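Local coordinates for protein endoglucanase (Clostridium thermocellum, PDB 2YIK) that probably hydrolyses the beta-1,4-glycosidic bonds of cellulose as a family 9 glycoside hydrolase, at residues Cys181-Asp186 / Arg205-Thr210; Asn342-Tyr347 / Glu357-Trp362; Ile402-Asp407 / Lys416-Ala421; Lys431-Arg436 / Ala481-Val486. One frame throughout, in Å; residues are numbered along the deposited sequence.

Contact 1. Residues Cys181-Asp186 / Arg205-Thr210; sequences CHQVGD and RGWFIT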
# COMPACT_ATOMS: atom_id res chain seq x y z
N CYS A 181 15.58 -4.85 -6.33
CA CYS A 181 14.67 -5.25 -7.39
C CYS A 181 13.30 -4.71 -7.01
O CYS A 181 12.70 -5.15 -6.03
CB CYS A 181 14.59 -6.77 -7.55
SG CYS A 181 13.39 -7.27 -8.82
N HIS A 182 12.82 -3.76 -7.80
CA HIS A 182 11.53 -3.13 -7.53
C HIS A 182 10.39 -3.63 -8.40
O HIS A 182 9.24 -3.32 -8.14
CB HIS A 182 11.66 -1.62 -7.72
CG HIS A 182 11.90 -1.21 -9.14
ND1 HIS A 182 13.17 -1.16 -9.70
CD2 HIS A 182 11.05 -0.87 -10.13
CE1 HIS A 182 13.07 -0.80 -10.97
NE2 HIS A 182 11.79 -0.61 -11.25
N GLN A 183 10.70 -4.41 -9.43
CA GLN A 183 9.65 -4.89 -10.33
C GLN A 183 10.01 -6.22 -11.00
O GLN A 183 11.14 -6.44 -11.43
CB GLN A 183 9.37 -3.83 -11.40
CG GLN A 183 8.26 -4.15 -12.40
CD GLN A 183 8.07 -3.04 -13.43
OE1 GLN A 183 8.05 -1.85 -13.08
NE2 GLN A 183 7.93 -3.42 -14.70
N VAL A 184 9.03 -7.11 -11.07
CA VAL A 184 9.20 -8.39 -11.72
C VAL A 184 8.03 -8.48 -12.70
O VAL A 184 6.87 -8.39 -12.30
CB VAL A 184 9.14 -9.57 -10.71
CG1 VAL A 184 9.32 -10.89 -11.44
CG2 VAL A 184 10.24 -9.40 -9.65
N GLY A 185 8.34 -8.62 -13.98
CA GLY A 185 7.29 -8.67 -14.97
C GLY A 185 7.26 -7.35 -15.73
O GLY A 185 8.00 -6.43 -15.40
N ASP A 186 6.38 -7.27 -16.72
CA ASP A 186 6.24 -6.09 -17.57
C ASP A 186 4.79 -6.00 -18.05
O ASP A 186 4.27 -6.95 -18.62
CB ASP A 186 7.17 -6.25 -18.78
CG ASP A 186 7.19 -5.03 -19.68
OD1 ASP A 186 6.31 -4.15 -19.55
OD2 ASP A 186 8.10 -4.95 -20.53
N ARG A 205 10.86 -10.01 -16.59
CA ARG A 205 12.11 -9.32 -16.34
C ARG A 205 12.18 -8.77 -14.92
O ARG A 205 11.15 -8.40 -14.33
CB ARG A 205 12.29 -8.18 -17.34
CG ARG A 205 13.71 -7.65 -17.44
CD ARG A 205 13.84 -6.58 -18.50
NE ARG A 205 15.24 -6.32 -18.80
CZ ARG A 205 15.69 -5.22 -19.40
NH1 ARG A 205 14.85 -4.26 -19.76
NH2 ARG A 205 16.99 -5.08 -19.61
N GLY A 206 13.39 -8.74 -14.37
CA GLY A 206 13.58 -8.19 -13.04
C GLY A 206 14.17 -6.80 -13.24
O GLY A 206 15.17 -6.64 -13.94
N TRP A 207 13.55 -5.78 -12.65
CA TRP A 207 14.06 -4.42 -12.81
C TRP A 207 14.66 -4.00 -11.47
O TRP A 207 14.06 -4.17 -10.41
CB TRP A 207 12.93 -3.48 -13.26
CG TRP A 207 12.11 -4.03 -14.43
CD1 TRP A 207 11.21 -5.06 -14.38
CD2 TRP A 207 12.10 -3.56 -15.79
NE1 TRP A 207 10.64 -5.26 -15.61
CE2 TRP A 207 11.16 -4.36 -16.50
CE3 TRP A 207 12.78 -2.56 -16.48
CZ2 TRP A 207 10.90 -4.17 -17.86
CZ3 TRP A 207 12.52 -2.37 -17.84
CH2 TRP A 207 11.58 -3.18 -18.51
N PHE A 208 15.88 -3.46 -11.54
CA PHE A 208 16.62 -3.09 -10.34
C PHE A 208 17.04 -1.63 -10.26
O PHE A 208 17.38 -1.02 -11.26
CB PHE A 208 17.91 -3.92 -10.25
CG PHE A 208 17.69 -5.41 -10.14
CD1 PHE A 208 17.14 -6.13 -11.19
CD2 PHE A 208 18.05 -6.09 -8.98
CE1 PHE A 208 16.94 -7.50 -11.09
CE2 PHE A 208 17.86 -7.46 -8.87
CZ PHE A 208 17.30 -8.17 -9.92
N ILE A 209 17.01 -1.08 -9.04
CA ILE A 209 17.47 0.28 -8.82
C ILE A 209 18.92 0.10 -8.38
O ILE A 209 19.24 -0.78 -7.57
CB ILE A 209 16.70 1.04 -7.72
CG1 ILE A 209 15.32 1.45 -8.23
CG2 ILE A 209 17.46 2.31 -7.32
CD1 ILE A 209 14.20 0.75 -7.54
N THR A 210 19.78 0.96 -8.92
CA THR A 210 21.21 0.93 -8.69
C THR A 210 21.65 2.36 -8.40
O THR A 210 20.89 3.30 -8.63
CB THR A 210 21.84 0.36 -9.99
OG1 THR A 210 22.13 -1.03 -9.81
CG2 THR A 210 23.04 1.12 -10.39
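W207 faces both H182 and Q183 across an antiparallel strand pair, a worked example of a classic beta bulge. One residue is matched against two: W207 O accepts from H182 N at 2.9 Å, and W207 N donates to Q183 O at 2.8 Å. The indole then does a second job. Its NE1 reaches G185 O at 2.9 Å, while Q183 NE2 comes to the same oxygen at 3.1 Å in an almost straight bond (179°), and the two donors arrive from opposite faces of the carbonyl plane. Q183 can do this because CG stands anti to its backbone N (chi1 -178°) and the chain runs extended alongside the indole, leaving NE2 3.4 Å above one ring face, toward the rim; R205 CD lies over the opposite face, also toward its rim. On the other side of the sheet the CB and SG of C181 lie over the face of the F208 ring, with SG 4.3 Å from the ring centroid, a sulfur-aromatic contact. A second shell fixes the polar groups: Q183 NE2 also donates to G268 O, R205 NH2 to T86 O, and D186 OD1 caps D188 N at the start of helix 187-190. Strand 177-184 pairs with strands 122-123 and 169-171 as well as with 206-209, in a small sheet within this largely helical enzyme, and I218 of helix 216-233 packs on H182 and I209.

Contact 2. Residues Asn342-Tyr347 / Glu357-Trp362; sequences NFEDRY and EQIDFW. With CA (calcium ion), chain B.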
# COMPACT_ATOMS: atom_id res chain seq x y z
N ASN A 342 9.31 23.81 19.54
CA ASN A 342 10.58 23.35 19.00
C ASN A 342 10.51 22.71 17.62
O ASN A 342 11.24 23.13 16.72
CB ASN A 342 11.27 22.39 19.97
CG ASN A 342 11.94 23.12 21.12
OD1 ASN A 342 11.51 23.02 22.27
ND2 ASN A 342 12.98 23.89 20.80
N PHE A 343 9.67 21.69 17.45
CA PHE A 343 9.55 21.02 16.16
C PHE A 343 9.03 21.98 15.08
O PHE A 343 9.53 21.99 13.96
CB PHE A 343 8.63 19.80 16.26
CG PHE A 343 9.24 18.60 16.96
CD1 PHE A 343 10.41 18.73 17.71
CD2 PHE A 343 8.61 17.36 16.90
CE1 PHE A 343 10.94 17.62 18.40
CE2 PHE A 343 9.13 16.25 17.58
CZ PHE A 343 10.30 16.38 18.33
N GLU A 344 8.04 22.79 15.43
CA GLU A 344 7.48 23.74 14.48
C GLU A 344 8.53 24.74 14.02
O GLU A 344 8.66 25.02 12.82
CB GLU A 344 6.30 24.50 15.09
CG GLU A 344 5.05 23.67 15.32
CD GLU A 344 5.13 22.87 16.59
OE1 GLU A 344 6.22 22.86 17.21
OE2 GLU A 344 4.12 22.25 16.96
N ASP A 345 9.29 25.29 14.96
CA ASP A 345 10.31 26.26 14.62
C ASP A 345 11.47 25.63 13.86
O ASP A 345 12.08 26.29 13.02
CB ASP A 345 10.80 26.98 15.88
CG ASP A 345 9.73 27.87 16.48
OD1 ASP A 345 8.76 28.19 15.75
OD2 ASP A 345 9.86 28.26 17.66
N ARG A 346 11.78 24.38 14.16
CA ARG A 346 12.85 23.67 13.46
C ARG A 346 12.39 23.45 12.02
O ARG A 346 13.17 23.60 11.07
CB ARG A 346 13.14 22.32 14.13
CG ARG A 346 14.11 22.38 15.32
CD ARG A 346 14.21 21.03 16.03
NE ARG A 346 14.74 19.96 15.19
CZ ARG A 346 14.69 18.66 15.50
NH1 ARG A 346 14.13 18.27 16.64
NH2 ARG A 346 15.19 17.75 14.67
N TYR A 347 11.12 23.09 11.86
CA TYR A 347 10.60 22.87 10.51
C TYR A 347 10.62 24.16 9.69
O TYR A 347 10.97 24.14 8.51
CB TYR A 347 9.17 22.31 10.56
CG TYR A 347 8.53 22.30 9.19
CD1 TYR A 347 9.11 21.59 8.14
CD2 TYR A 347 7.39 23.06 8.93
CE1 TYR A 347 8.58 21.66 6.85
CE2 TYR A 347 6.86 23.14 7.65
CZ TYR A 347 7.46 22.43 6.61
OH TYR A 347 6.94 22.53 5.34
N GLU A 357 5.51 32.38 10.80
CA GLU A 357 4.47 31.72 10.01
C GLU A 357 3.81 30.70 10.94
O GLU A 357 4.50 30.07 11.74
CB GLU A 357 5.06 31.01 8.79
CG GLU A 357 4.03 30.09 8.12
CD GLU A 357 4.36 29.76 6.67
OE1 GLU A 357 5.38 30.27 6.15
OE2 GLU A 357 3.59 28.98 6.05
N GLN A 358 2.49 30.54 10.85
CA GLN A 358 1.82 29.58 11.72
C GLN A 358 1.95 28.16 11.20
O GLN A 358 1.66 27.87 10.03
CB GLN A 358 0.33 29.91 11.89
CG GLN A 358 -0.28 29.22 13.11
CD GLN A 358 -1.73 28.81 12.90
OE1 GLN A 358 -2.02 27.74 12.32
NE2 GLN A 358 -2.66 29.65 13.36
N ILE A 359 2.42 27.27 12.07
CA ILE A 359 2.60 25.87 11.74
C ILE A 359 1.97 25.02 12.84
O ILE A 359 2.33 25.15 14.02
CB ILE A 359 4.10 25.46 11.64
CG1 ILE A 359 4.73 26.06 10.38
CG2 ILE A 359 4.24 23.95 11.60
CD1 ILE A 359 4.84 27.55 10.44
N ASP A 360 1.02 24.18 12.45
CA ASP A 360 0.35 23.26 13.35
C ASP A 360 0.34 21.98 12.53
O ASP A 360 -0.36 21.88 11.52
CB ASP A 360 -1.07 23.73 13.68
CG ASP A 360 -1.84 22.72 14.54
OD1 ASP A 360 -1.56 21.51 14.48
OD2 ASP A 360 -2.76 23.15 15.27
N PHE A 361 1.12 21.00 12.97
CA PHE A 361 1.23 19.75 12.23
C PHE A 361 -0.07 19.05 11.85
O PHE A 361 -0.12 18.40 10.81
CB PHE A 361 2.21 18.82 12.96
CG PHE A 361 3.65 19.27 12.85
CD1 PHE A 361 4.31 19.25 11.62
CD2 PHE A 361 4.34 19.77 13.96
CE1 PHE A 361 5.61 19.73 11.49
CE2 PHE A 361 5.65 20.25 13.84
CZ PHE A 361 6.29 20.23 12.60
N TRP A 362 -1.12 19.18 12.66
CA TRP A 362 -2.40 18.56 12.31
C TRP A 362 -3.26 19.42 11.38
O TRP A 362 -4.19 18.92 10.75
CB TRP A 362 -3.23 18.26 13.57
CG TRP A 362 -2.88 16.97 14.26
CD1 TRP A 362 -2.44 16.83 15.54
CD2 TRP A 362 -2.98 15.64 13.72
NE1 TRP A 362 -2.25 15.50 15.83
CE2 TRP A 362 -2.57 14.74 14.73
CE3 TRP A 362 -3.35 15.12 12.47
CZ2 TRP A 362 -2.54 13.36 14.54
CZ3 TRP A 362 -3.32 13.74 12.28
CH2 TRP A 362 -2.91 12.87 13.31
CA CA B . 5.33 21.23 19.12
O HOH W 1 1.80 21.55 15.89
O HOH W 2 2.78 21.36 19.73
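The E344 and F361 side chains cross obliquely, carboxylate and ring planes 43° apart, and the other side chains of this contact gather round that pair. E344 bends at its second torsion (chi2 81°), which swings CD out of an extended line. E344 CG lies 3.8 Å from F361 CE2. The backbone O of I359 is 3.4 Å from E344 CG, while both carboxylate oxygens turn to the calcium ion. OE1 and OE2 each bind the metal at 2.7 Å, a bidentate grip. The site is shared between the end of helix 322-336 and the start of helix 342-350: N333, D337 and S340 complete the protein ligands, S340 through its backbone oxygen, and a water is also bound. The loop of residues 357-362 thus packs against a calcium-bound helix start and is tied to it by a second water, which donates to E344 OE2 at 2.6 Å and accepts from F361 N at 3.0 Å. The carboxylate thereby binds the metal directly and reaches the loop backbone through this water. F361 enters beside the helix with its CE2 3.9 Å from F343 CB, and Y347 CB sits at the ring edge near CZ. Farther along the helix, the Y347 ring meets I359 CG2 obliquely at 4.2 Å, and its hydroxyl is hydrogen-bonded to Y306 O. Just before F361, D360 OD1 accepts from W362 N, a capping bond ahead of helix 363-373.

Contact 3. Residues Ile402-Asp407 / Lys416-Ala421; sequences IALVYD and KYANWA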
# COMPACT_ATOMS: atom_id res chain seq x y z
N ILE A 402 -7.75 8.44 6.93
CA ILE A 402 -7.21 9.67 7.52
C ILE A 402 -8.20 10.25 8.52
O ILE A 402 -7.82 10.73 9.58
CB ILE A 402 -6.89 10.75 6.45
CG1 ILE A 402 -5.83 10.22 5.48
CG2 ILE A 402 -6.45 12.05 7.12
CD1 ILE A 402 -4.51 9.97 6.12
N ALA A 403 -9.48 10.20 8.18
CA ALA A 403 -10.52 10.72 9.06
C ALA A 403 -10.53 9.99 10.41
O ALA A 403 -10.62 10.62 11.47
CB ALA A 403 -11.88 10.59 8.40
N LEU A 404 -10.42 8.67 10.36
CA LEU A 404 -10.43 7.83 11.56
C LEU A 404 -9.15 7.97 12.38
O LEU A 404 -9.18 7.90 13.61
CB LEU A 404 -10.69 6.38 11.16
CG LEU A 404 -12.06 6.24 10.47
CD1 LEU A 404 -12.10 5.02 9.58
CD2 LEU A 404 -13.14 6.19 11.54
N VAL A 405 -8.02 8.18 11.70
CA VAL A 405 -6.75 8.37 12.39
C VAL A 405 -6.76 9.72 13.12
O VAL A 405 -6.26 9.84 14.25
CB VAL A 405 -5.56 8.31 11.39
CG1 VAL A 405 -4.30 8.89 12.02
CG2 VAL A 405 -5.32 6.87 10.96
N TYR A 406 -7.33 10.74 12.49
CA TYR A 406 -7.40 12.06 13.10
C TYR A 406 -8.23 12.01 14.38
O TYR A 406 -7.82 12.55 15.42
CB TYR A 406 -8.04 13.08 12.14
CG TYR A 406 -8.08 14.49 12.69
CD1 TYR A 406 -9.11 14.91 13.53
CD2 TYR A 406 -7.08 15.40 12.37
CE1 TYR A 406 -9.14 16.20 14.04
CE2 TYR A 406 -7.10 16.70 12.87
CZ TYR A 406 -8.13 17.09 13.70
OH TYR A 406 -8.18 18.38 14.18
N ASP A 407 -9.38 11.36 14.32
CA ASP A 407 -10.24 11.26 15.50
C ASP A 407 -9.58 10.45 16.60
O ASP A 407 -9.73 10.77 17.78
CB ASP A 407 -11.61 10.67 15.14
CG ASP A 407 -12.53 11.68 14.47
OD1 ASP A 407 -12.11 12.85 14.32
OD2 ASP A 407 -13.67 11.32 14.09
N LYS A 416 -17.28 14.50 13.63
CA LYS A 416 -17.92 14.66 12.34
C LYS A 416 -17.06 13.95 11.27
O LYS A 416 -17.59 13.50 10.25
CB LYS A 416 -18.07 16.16 11.99
CG LYS A 416 -16.76 16.94 11.94
CD LYS A 416 -17.00 18.41 11.60
CE LYS A 416 -15.67 19.16 11.63
NZ LYS A 416 -15.84 20.62 11.36
N TYR A 417 -15.75 13.83 11.49
CA TYR A 417 -14.91 13.14 10.49
C TYR A 417 -15.23 11.65 10.43
O TYR A 417 -15.55 11.12 9.37
CB TYR A 417 -13.41 13.36 10.77
CG TYR A 417 -13.00 14.81 10.67
CD1 TYR A 417 -13.57 15.66 9.71
CD2 TYR A 417 -12.04 15.35 11.53
CE1 TYR A 417 -13.21 17.00 9.63
CE2 TYR A 417 -11.68 16.69 11.46
CZ TYR A 417 -12.27 17.51 10.51
OH TYR A 417 -11.93 18.85 10.45
N ALA A 418 -15.15 10.98 11.58
CA ALA A 418 -15.46 9.55 11.64
C ALA A 418 -16.91 9.30 11.21
O ALA A 418 -17.19 8.33 10.52
CB ALA A 418 -15.24 9.04 13.06
N ASN A 419 -17.82 10.17 11.64
CA ASN A 419 -19.23 10.02 11.28
C ASN A 419 -19.34 10.10 9.76
O ASN A 419 -20.10 9.34 9.15
CB ASN A 419 -20.09 11.12 11.92
CG ASN A 419 -20.08 11.04 13.44
OD1 ASN A 419 -19.88 9.97 14.01
ND2 ASN A 419 -20.32 12.17 14.10
N TRP A 420 -18.58 11.01 9.16
CA TRP A 420 -18.59 11.15 7.71
C TRP A 420 -18.02 9.88 7.07
O TRP A 420 -18.57 9.36 6.09
CB TRP A 420 -17.75 12.34 7.28
CG TRP A 420 -17.50 12.37 5.80
CD1 TRP A 420 -18.36 12.80 4.84
CD2 TRP A 420 -16.32 11.91 5.13
NE1 TRP A 420 -17.79 12.64 3.59
CE2 TRP A 420 -16.54 12.10 3.74
CE3 TRP A 420 -15.10 11.37 5.55
CZ2 TRP A 420 -15.58 11.75 2.78
CZ3 TRP A 420 -14.15 11.02 4.60
CH2 TRP A 420 -14.40 11.22 3.22
N ALA A 421 -16.90 9.41 7.61
CA ALA A 421 -16.25 8.20 7.09
C ALA A 421 -17.25 7.05 7.08
O ALA A 421 -17.33 6.29 6.11
CB ALA A 421 -15.04 7.84 7.95
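A403 and L404 of one helix meet Y417, A418 and A421 of the next where the backbones come close, the axes of segments 402-407 and 416-421 approaching to 8.1 Å at an angle of 150°. Small side chains make this possible. A403 CB lies 4.0 Å from Y417 CB and also touches A421 CB, while L404 reaches across with CD2 3.9 Å from A418 CB and CG against A421 CB. The tightest point is polar: D407 OD2 accepts from A418 N at 2.9 Å, the donor standing 37° above the carboxylate plane, and the same oxygen presses on A418 CB at 3.0 Å. Since A418 N belongs to the first turn of its helix, the carboxylate lies where the positive end of the helix dipole would probably favour a negative charge. The other oxygen, D407 OD1, bonds to S415 OG, and S415 OG is in turn bonded to Y417 N. Helices 392-408 and 416-428 follow each other in the chain as a helical hairpin of the kind that builds the (alpha/alpha)6 barrel of family 9. The close packing extends to two rings: Y417 turns its edge to the face of the partly exposed Y406 in an offset edge-to-face pair, CD2 of Y417 3.6 Å from CD1 of Y406 and the planes at 86°. The hydroxyl of Y417 is bonded to D370 OD1 on helix 363-373. The looser side is that of W420, only partly buried, which brings CE3 no nearer than 4.4 Å to A403 CB. K416 and N419 leave the backbone away from the other helix and are exposed.

Contact 4. Residues Lys431-Arg436 / Ala481-Val486; sequences KNPLNR and ASDQHV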
# COMPACT_ATOMS: atom_id res chain seq x y z
N LYS A 431 -25.48 1.23 0.70
CA LYS A 431 -26.42 2.31 0.96
C LYS A 431 -26.28 3.35 -0.17
O LYS A 431 -25.80 4.47 0.03
CB LYS A 431 -26.10 2.94 2.32
CG LYS A 431 -27.20 3.79 2.91
CD LYS A 431 -27.03 3.92 4.42
CE LYS A 431 -28.04 4.89 5.00
NZ LYS A 431 -27.71 5.28 6.40
N ASN A 432 -26.71 2.95 -1.37
CA ASN A 432 -26.61 3.79 -2.56
C ASN A 432 -27.76 3.53 -3.53
O ASN A 432 -28.56 2.61 -3.34
CB ASN A 432 -25.27 3.52 -3.24
CG ASN A 432 -25.07 2.05 -3.58
OD1 ASN A 432 -25.82 1.48 -4.39
ND2 ASN A 432 -24.07 1.43 -2.97
N PRO A 433 -27.86 4.34 -4.61
CA PRO A 433 -28.94 4.18 -5.60
C PRO A 433 -29.08 2.80 -6.24
O PRO A 433 -30.17 2.46 -6.71
CB PRO A 433 -28.62 5.26 -6.62
CG PRO A 433 -28.05 6.34 -5.78
CD PRO A 433 -27.10 5.57 -4.87
N LEU A 434 -28.01 2.02 -6.28
CA LEU A 434 -28.05 0.69 -6.89
C LEU A 434 -28.16 -0.42 -5.85
O LEU A 434 -28.23 -1.59 -6.21
CB LEU A 434 -26.79 0.44 -7.73
CG LEU A 434 -26.42 1.40 -8.87
CD1 LEU A 434 -25.14 0.91 -9.55
CD2 LEU A 434 -27.57 1.47 -9.88
N ASN A 435 -28.19 -0.03 -4.58
CA ASN A 435 -28.21 -0.96 -3.46
C ASN A 435 -27.10 -1.97 -3.74
O ASN A 435 -27.22 -3.17 -3.50
CB ASN A 435 -29.55 -1.69 -3.32
CG ASN A 435 -29.66 -2.44 -2.00
OD1 ASN A 435 -29.06 -2.04 -1.00
ND2 ASN A 435 -30.42 -3.53 -1.99
N ARG A 436 -25.99 -1.44 -4.27
CA ARG A 436 -24.86 -2.28 -4.63
C ARG A 436 -23.69 -2.23 -3.67
O ARG A 436 -23.23 -1.15 -3.28
CB ARG A 436 -24.37 -1.91 -6.03
CG ARG A 436 -23.45 -2.97 -6.59
CD ARG A 436 -22.70 -2.55 -7.82
NE ARG A 436 -23.52 -2.35 -9.01
CZ ARG A 436 -24.52 -3.15 -9.39
NH1 ARG A 436 -24.84 -4.21 -8.66
NH2 ARG A 436 -25.17 -2.90 -10.52
N ALA A 481 -19.54 9.11 -11.54
CA ALA A 481 -20.04 10.35 -10.95
C ALA A 481 -21.55 10.40 -10.80
O ALA A 481 -22.08 11.24 -10.06
CB ALA A 481 -19.57 11.54 -11.77
N SER A 482 -22.25 9.50 -11.48
CA SER A 482 -23.72 9.47 -11.43
C SER A 482 -24.23 8.23 -10.68
O SER A 482 -25.36 7.79 -10.90
CB SER A 482 -24.27 9.49 -12.87
OG SER A 482 -24.15 10.79 -13.48
N ASP A 483 -23.38 7.70 -9.78
CA ASP A 483 -23.69 6.49 -9.00
C ASP A 483 -23.96 5.29 -9.91
O ASP A 483 -24.51 4.27 -9.45
CB ASP A 483 -24.91 6.72 -8.08
CG ASP A 483 -24.71 7.88 -7.09
OD1 ASP A 483 -23.99 7.75 -6.07
OD2 ASP A 483 -25.26 8.97 -7.38
N GLN A 484 -23.57 5.33 -11.17
CA GLN A 484 -23.82 4.12 -11.94
C GLN A 484 -22.58 3.21 -11.98
O GLN A 484 -21.45 3.64 -11.70
CB GLN A 484 -24.26 4.42 -13.37
CG GLN A 484 -25.53 5.27 -13.50
CD GLN A 484 -26.78 4.57 -13.01
OE1 GLN A 484 -27.55 3.98 -13.79
NE2 GLN A 484 -27.01 4.63 -11.70
N HIS A 485 -22.80 1.94 -12.30
CA HIS A 485 -21.74 0.95 -12.32
C HIS A 485 -22.04 -0.25 -13.23
O HIS A 485 -23.16 -0.76 -13.24
CB HIS A 485 -21.53 0.44 -10.88
CG HIS A 485 -20.52 -0.67 -10.76
ND1 HIS A 485 -19.17 -0.43 -10.63
CD2 HIS A 485 -20.67 -2.01 -10.71
CE1 HIS A 485 -18.53 -1.58 -10.50
NE2 HIS A 485 -19.42 -2.56 -10.55
N VAL A 486 -21.05 -0.71 -13.99
CA VAL A 486 -21.23 -1.87 -14.85
C VAL A 486 -20.43 -3.03 -14.27
O VAL A 486 -19.20 -3.01 -14.27
CB VAL A 486 -20.77 -1.60 -16.30
CG1 VAL A 486 -20.77 -2.92 -17.10
CG2 VAL A 486 -21.71 -0.58 -16.95
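P433, L434 and R436 pack on D483, Q484 and H485 in a partly buried loop-to-loop contact between the chain after helix 416-428 and the chain before helix 499-516. L434 carries its centre: CG, anti to the carbonyl carbon (chi1 -57°), lies 3.5 Å from D483 O. Its CD1 touches the same oxygen and also meets H485 CB, while CD2 touches Q484 NE2 at 3.7 Å. What presents P433 and L434 to the other loop is a type I turn from N432 to N435, reinforced as an Asx turn in which N432 OD1 accepts from L434 N at 2.9 Å. N432 ND2 meanwhile reaches back to R436 O at 2.7 Å, closing the loop on itself. The proline ring lies against the D483 side chain, CG to CG 3.9 Å. That carboxylate is buried and well satisfied, its OD1 bonded to Y427 OH and T380 OG1 and its OD2 to G382 N. R436 crosses H485 at about a right angle, the guanidinium and imidazole planes 53° apart, with NE 3.3 Å from CD2. H485, whose ring also meets Y438 edge-to-face, has its side chain about 9 Å from that of H451, the predicted active-site residue.

The four contacts follow one another along the chain, all within the family 9 region, yet only contacts 2 and 3 touch: W362 CE3 of contact 2 packs 3.7 Å from Y406 CD2 of contact 3, so the end of the 357-362 loop packs against the helical hairpin. Contact 3 and contact 4 come within about 9 Å at their nearest atoms, and helix 416-428 runs from one toward the other. Contact 4 is the one near the predicted active site, the H485 side chain about 9 Å from that of H451. Contact 1 stands apart, about 38 Å from contact 3 centre to centre and across the middle of the chain; its V184 side chain is about 8 Å from the bound zinc ion.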